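Local coordinates for regulator of chromosome condensation (Saccharomyces cerevisiae, PDB 3OF7), which promotes exchange of GDP for GTP on the GTPases GSP1 and GSP2, binds chromatin and controls RNA metabolism and nuclear transport, at residues A[11-23]-A[207-221]. Residues are numbered along the deposited sequence; the frame is centred on the assembly and turned at random. Where two conformers were deposited one is given.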
loop_
_atom_site.group_PDB
_atom_site.type_symbol
_atom_site.label_atom_id
_atom_site.label_comp_id
_atom_site.label_asym_id
_atom_site.label_seq_id
_atom_site.Cartn_x
_atom_site.Cartn_y
_atom_site.Cartn_z
ATOM N N HIS A 11 8.831 -13.551 -24.896
ATOM C CA HIS A 11 7.792 -12.632 -24.423
ATOM C C HIS A 11 8.114 -12.002 -23.063
ATOM O O HIS A 11 7.470 -11.028 -22.661
ATOM C CB HIS A 11 6.435 -13.338 -24.380
ATOM C CG HIS A 11 5.917 -13.730 -25.729
ATOM N ND1 HIS A 11 5.106 -12.909 -26.484
ATOM C CD2 HIS A 11 6.099 -14.855 -26.462
ATOM C CE1 HIS A 11 4.809 -13.512 -27.621
ATOM N NE2 HIS A 11 5.398 -14.693 -27.633
ATOM N N ILE A 12 9.112 -12.551 -22.369
ATOM C CA ILE A 12 9.475 -12.105 -21.021
ATOM C C ILE A 12 10.043 -10.683 -21.018
ATOM O O ILE A 12 11.044 -10.395 -21.676
ATOM C CB ILE A 12 10.461 -13.086 -20.340
ATOM C CG1 ILE A 12 9.786 -14.435 -20.102
ATOM C CG2 ILE A 12 10.987 -12.513 -19.019
ATOM C CD1 ILE A 12 10.718 -15.525 -19.585
ATOM N N ILE A 13 9.384 -9.795 -20.279
ATOM C CA ILE A 13 9.860 -8.423 -20.126
ATOM C C ILE A 13 10.145 -8.059 -18.660
ATOM O O ILE A 13 10.820 -7.066 -18.391
ATOM C CB ILE A 13 8.894 -7.386 -20.775
ATOM C CG1 ILE A 13 7.482 -7.480 -20.168
ATOM C CG2 ILE A 13 8.871 -7.559 -22.304
ATOM C CD1 ILE A 13 6.586 -6.289 -20.484
ATOM N N ASN A 14 9.637 -8.871 -17.730
ATOM C CA ASN A 14 9.784 -8.621 -16.287
ATOM C C ASN A 14 10.462 -9.756 -15.530
ATOM O O ASN A 14 10.209 -10.927 -15.801
ATOM C CB ASN A 14 8.416 -8.379 -15.633
ATOM C CG ASN A 14 7.645 -7.251 -16.277
ATOM O OD1 ASN A 14 8.195 -6.194 -16.572
ATOM N ND2 ASN A 14 6.354 -7.471 -16.495
ATOM N N ALA A 15 11.294 -9.396 -14.559
ATOM C CA ALA A 15 11.839 -10.367 -13.608
ATOM C C ALA A 15 11.529 -9.936 -12.172
ATOM O O ALA A 15 11.418 -8.738 -11.891
ATOM C CB ALA A 15 13.345 -10.528 -13.808
ATOM N N GLN A 16 11.393 -10.911 -11.270
ATOM C CA GLN A 16 11.130 -10.627 -9.855
ATOM C C GLN A 16 12.207 -9.715 -9.261
ATOM O O GLN A 16 11.907 -8.837 -8.450
ATOM C CB GLN A 16 11.017 -11.918 -9.044
ATOM C CG GLN A 16 9.674 -12.629 -9.175
ATOM C CD GLN A 16 9.567 -13.853 -8.283
ATOM O OE1 GLN A 16 10.530 -14.227 -7.606
ATOM N NE2 GLN A 16 8.395 -14.481 -8.272
ATOM N N GLU A 17 13.450 -9.914 -9.701
ATOM C CA GLU A 17 14.576 -9.039 -9.349
ATOM C C GLU A 17 14.335 -7.544 -9.611
ATOM O O GLU A 17 14.862 -6.698 -8.884
ATOM C CB GLU A 17 15.846 -9.488 -10.082
ATOM N N ASP A 18 13.545 -7.218 -10.637
ATOM C CA ASP A 18 13.286 -5.815 -10.994
ATOM C C ASP A 18 12.578 -5.035 -9.884
ATOM O O ASP A 18 12.610 -3.806 -9.880
ATOM C CB ASP A 18 12.428 -5.710 -12.259
ATOM C CG ASP A 18 13.026 -6.441 -13.454
ATOM O OD1 ASP A 18 14.214 -6.834 -13.417
ATOM O OD2 ASP A 18 12.287 -6.618 -14.438
ATOM N N TYR A 19 11.928 -5.754 -8.970
ATOM C CA TYR A 19 11.071 -5.151 -7.937
ATOM C C TYR A 19 11.651 -5.239 -6.526
ATOM O O TYR A 19 11.147 -4.588 -5.605
ATOM C CB TYR A 19 9.671 -5.800 -7.967
ATOM C CG TYR A 19 9.083 -5.834 -9.359
ATOM C CD1 TYR A 19 9.195 -6.978 -10.151
ATOM C CD2 TYR A 19 8.461 -4.706 -9.903
ATOM C CE1 TYR A 19 8.689 -7.002 -11.443
ATOM C CE2 TYR A 19 7.943 -4.721 -11.195
ATOM C CZ TYR A 19 8.067 -5.879 -11.959
ATOM O OH TYR A 19 7.568 -5.918 -13.236
ATOM N N LYS A 20 12.707 -6.030 -6.348
ATOM C CA LYS A 20 13.201 -6.308 -4.995
ATOM C C LYS A 20 13.628 -5.066 -4.205
ATOM O O LYS A 20 13.413 -5.014 -3.003
ATOM C CB LYS A 20 14.274 -7.417 -4.974
ATOM C CG LYS A 20 15.668 -7.028 -5.421
ATOM C CD LYS A 20 16.677 -8.131 -5.030
ATOM C CE LYS A 20 18.114 -7.639 -5.160
ATOM N NZ LYS A 20 19.102 -8.749 -4.997
ATOM N N HIS A 21 14.199 -4.069 -4.879
ATOM C CA HIS A 21 14.600 -2.825 -4.209
ATOM C C HIS A 21 13.420 -2.098 -3.549
ATOM O O HIS A 21 13.592 -1.428 -2.539
ATOM C CB HIS A 21 15.328 -1.880 -5.171
ATOM N N MET A 22 12.226 -2.244 -4.121
ATOM C CA MET A 22 11.028 -1.625 -3.563
ATOM C C MET A 22 10.523 -2.335 -2.317
ATOM O O MET A 22 9.914 -1.702 -1.446
ATOM C CB MET A 22 9.896 -1.583 -4.598
ATOM C CG MET A 22 10.085 -0.583 -5.726
ATOM S SD MET A 22 8.570 -0.448 -6.706
ATOM C CE MET A 22 8.511 -2.084 -7.408
ATOM N N TYR A 23 10.775 -3.639 -2.224
ATOM C CA TYR A 23 10.124 -4.445 -1.192
ATOM C C TYR A 23 11.020 -4.979 -0.089
ATOM O O TYR A 23 10.596 -5.051 1.060
ATOM C CB TYR A 23 9.321 -5.585 -1.822
ATOM C CG TYR A 23 8.278 -5.089 -2.791
ATOM C CD1 TYR A 23 7.300 -4.175 -2.385
ATOM C CD2 TYR A 23 8.263 -5.530 -4.119
ATOM C CE1 TYR A 23 6.336 -3.713 -3.278
ATOM C CE2 TYR A 23 7.295 -5.069 -5.021
ATOM C CZ TYR A 23 6.342 -4.166 -4.591
ATOM O OH TYR A 23 5.388 -3.714 -5.472
ATOM N N VAL A 207 5.364 -11.906 -10.973
ATOM C CA VAL A 207 6.536 -11.103 -10.594
ATOM C C VAL A 207 6.227 -9.964 -9.608
ATOM O O VAL A 207 7.126 -9.482 -8.909
ATOM C CB VAL A 207 7.263 -10.534 -11.841
ATOM C CG1 VAL A 207 7.713 -11.669 -12.770
ATOM C CG2 VAL A 207 6.385 -9.516 -12.596
ATOM N N GLN A 208 4.963 -9.541 -9.549
ATOM C CA GLN A 208 4.577 -8.411 -8.698
ATOM C C GLN A 208 3.114 -8.458 -8.268
ATOM O O GLN A 208 2.247 -8.908 -9.027
ATOM C CB GLN A 208 4.853 -7.082 -9.398
ATOM C CG GLN A 208 4.878 -5.887 -8.439
ATOM C CD GLN A 208 4.765 -4.550 -9.129
ATOM O OE1 GLN A 208 4.538 -4.462 -10.341
ATOM N NE2 GLN A 208 4.918 -3.485 -8.354
ATOM N N LEU A 209 2.861 -7.971 -7.056
ATOM C CA LEU A 209 1.505 -7.871 -6.509
ATOM C C LEU A 209 1.111 -6.411 -6.329
ATOM O O LEU A 209 1.980 -5.556 -6.130
ATOM C CB LEU A 209 1.421 -8.590 -5.160
ATOM C CG LEU A 209 2.060 -9.974 -5.016
ATOM C CD1 LEU A 209 2.008 -10.446 -3.568
ATOM C CD2 LEU A 209 1.372 -11.004 -5.915
ATOM N N ALA A 210 -0.189 -6.124 -6.401
ATOM C CA ALA A 210 -0.703 -4.795 -6.014
ATOM C C ALA A 210 -2.063 -4.937 -5.316
ATOM O O ALA A 210 -3.078 -5.166 -5.986
ATOM C CB ALA A 210 -0.807 -3.867 -7.229
ATOM N N PRO A 211 -2.083 -4.823 -3.970
ATOM C CA PRO A 211 -3.327 -4.973 -3.216
ATOM C C PRO A 211 -4.201 -3.724 -3.205
ATOM O O PRO A 211 -3.700 -2.601 -3.117
ATOM C CB PRO A 211 -2.847 -5.271 -1.794
ATOM C CG PRO A 211 -1.501 -4.609 -1.701
ATOM C CD PRO A 211 -0.906 -4.692 -3.085
ATOM N N GLY A 212 -5.508 -3.925 -3.310
ATOM C CA GLY A 212 -6.450 -2.826 -3.107
ATOM C C GLY A 212 -7.158 -2.990 -1.782
ATOM O O GLY A 212 -6.587 -3.516 -0.826
ATOM N N LYS A 213 -8.416 -2.561 -1.730
ATOM C CA LYS A 213 -9.242 -2.733 -0.536
ATOM C C LYS A 213 -9.831 -4.142 -0.483
ATOM O O LYS A 213 -9.694 -4.841 0.516
ATOM C CB LYS A 213 -10.364 -1.694 -0.502
ATOM C CG LYS A 213 -11.347 -1.862 0.652
ATOM C CD LYS A 213 -12.554 -0.943 0.483
ATOM C CE LYS A 213 -13.531 -1.099 1.637
ATOM N NZ LYS A 213 -13.028 -0.491 2.904
ATOM N N ASP A 214 -10.501 -4.547 -1.558
ATOM C CA ASP A 214 -11.090 -5.890 -1.633
ATOM C C ASP A 214 -10.874 -6.536 -3.003
ATOM O O ASP A 214 -11.738 -7.255 -3.528
ATOM C CB ASP A 214 -12.576 -5.867 -1.234
ATOM C CG ASP A 214 -12.776 -5.847 0.275
ATOM O OD1 ASP A 214 -12.312 -6.783 0.963
ATOM O OD2 ASP A 214 -13.424 -4.894 0.773
ATOM N N HIS A 215 -9.702 -6.265 -3.566
ATOM C CA HIS A 215 -9.229 -6.911 -4.775
ATOM C C HIS A 215 -7.711 -6.883 -4.727
ATOM O O HIS A 215 -7.115 -6.100 -3.976
ATOM C CB HIS A 215 -9.699 -6.151 -6.020
ATOM C CG HIS A 215 -9.033 -4.824 -6.186
ATOM N ND1 HIS A 215 -7.909 -4.645 -6.966
ATOM C CD2 HIS A 215 -9.305 -3.620 -5.635
ATOM C CE1 HIS A 215 -7.531 -3.381 -6.903
ATOM N NE2 HIS A 215 -8.361 -2.739 -6.101
ATOM N N ILE A 216 -7.091 -7.712 -5.553
ATOM C CA ILE A 216 -5.648 -7.710 -5.694
ATOM C C ILE A 216 -5.309 -7.888 -7.177
ATOM O O ILE A 216 -6.012 -8.608 -7.906
ATOM C CB ILE A 216 -4.987 -8.784 -4.760
ATOM C CG1 ILE A 216 -3.450 -8.777 -4.891
ATOM C CG2 ILE A 216 -5.599 -10.180 -5.006
ATOM C CD1 ILE A 216 -2.742 -9.630 -3.834
ATOM N N LEU A 217 -4.263 -7.194 -7.617
ATOM C CA LEU A 217 -3.740 -7.313 -8.977
ATOM C C LEU A 217 -2.445 -8.122 -8.953
ATOM O O LEU A 217 -1.715 -8.091 -7.966
ATOM C CB LEU A 217 -3.464 -5.935 -9.565
ATOM C CG LEU A 217 -4.582 -4.885 -9.607
ATOM C CD1 LEU A 217 -4.055 -3.648 -10.248
ATOM C CD2 LEU A 217 -5.782 -5.410 -10.392
ATOM N N PHE A 218 -2.190 -8.855 -10.038
ATOM C CA PHE A 218 -0.951 -9.621 -10.228
ATOM C C PHE A 218 -0.367 -9.247 -11.587
ATOM O O PHE A 218 -1.112 -8.980 -12.544
ATOM C CB PHE A 218 -1.193 -11.144 -10.225
ATOM C CG PHE A 218 -1.903 -11.679 -9.003
ATOM C CD1 PHE A 218 -1.180 -12.167 -7.919
ATOM C CD2 PHE A 218 -3.296 -11.732 -8.952
ATOM C CE1 PHE A 218 -1.824 -12.687 -6.790
ATOM C CE2 PHE A 218 -3.956 -12.238 -7.823
ATOM C CZ PHE A 218 -3.218 -12.717 -6.739
ATOM N N LEU A 219 0.963 -9.233 -11.669
ATOM C CA LEU A 219 1.677 -9.001 -12.927
ATOM C C LEU A 219 2.571 -10.204 -13.206
ATOM O O LEU A 219 3.222 -10.720 -12.292
ATOM C CB LEU A 219 2.536 -7.736 -12.837
ATOM C CG LEU A 219 3.354 -7.296 -14.061
ATOM C CD1 LEU A 219 2.461 -6.994 -15.278
ATOM C CD2 LEU A 219 4.182 -6.055 -13.696
ATOM N N ASP A 220 2.592 -10.666 -14.455
ATOM C CA ASP A 220 3.461 -11.803 -14.790
ATOM C C ASP A 220 4.652 -11.405 -15.658
ATOM O O ASP A 220 4.775 -10.249 -16.070
ATOM C CB ASP A 220 2.667 -12.995 -15.353
ATOM C CG ASP A 220 2.219 -12.802 -16.787
ATOM O OD1 ASP A 220 2.678 -11.857 -17.460
ATOM O OD2 ASP A 220 1.387 -13.620 -17.244
ATOM N N GLU A 221 5.524 -12.377 -15.931
ATOM C CA GLU A 221 6.764 -12.147 -16.683
ATOM C C GLU A 221 6.573 -11.487 -18.044
ATOM O O GLU A 221 7.423 -10.705 -18.462
ATOM C CB GLU A 221 7.520 -13.458 -16.887
ATOM C CG GLU A 221 8.012 -14.117 -15.631
ATOM C CD GLU A 221 8.714 -15.425 -15.932
ATOM O OE1 GLU A 221 9.963 -15.420 -16.007
ATOM O OE2 GLU A 221 8.019 -16.445 -16.115
HETATM O O HOH W 1 11.484 -13.272 -15.479
#
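Tyr-19 lies with one ring face on Gln-208, whose CB stands 4.1 Å from the ring centroid, almost directly over the ring centre, a CH-pi contact. The Gln-208 amide plane is turned 22° from that ring, and its NE2 donates an almost straight bond (176°) to Tyr-23 OH at 2.9 Å, while OE1 accepts from Ile-262 N; both ends of the amide are thus held. With CG of Gln-208 anti to the backbone N (chi1 -163°), the extended chain runs past the Tyr-19 ring and brings NE2 to Tyr-23 OH. Tyr-19 CE1 also meets Val-207 CG2 at 3.6 Å, and its hydroxyl bonds Lys-260 O. A leucine in place of Tyr-19 would probably leave the Gln-208 methylenes without their aromatic cover and Lys-260 O without this partner. Earlier in segment 11-23, the backbone N atoms of Ile-13 (2.8 Å) and Asn-14 (3.0 Å) both donate to Glu-221 O. Asn-14 ND2 reaches Asp-220 O at 3.2 Å, nearly within its own amide plane, and also Val-259 O. Segment 11-23 therefore packs on the hairpin of segment 207-221, where Val-207 and Gln-208 opposite Leu-219 form a classic beta bulge, and ties this blade to neighbouring strand 259-264 in the seven-bladed RCC1 beta-propeller.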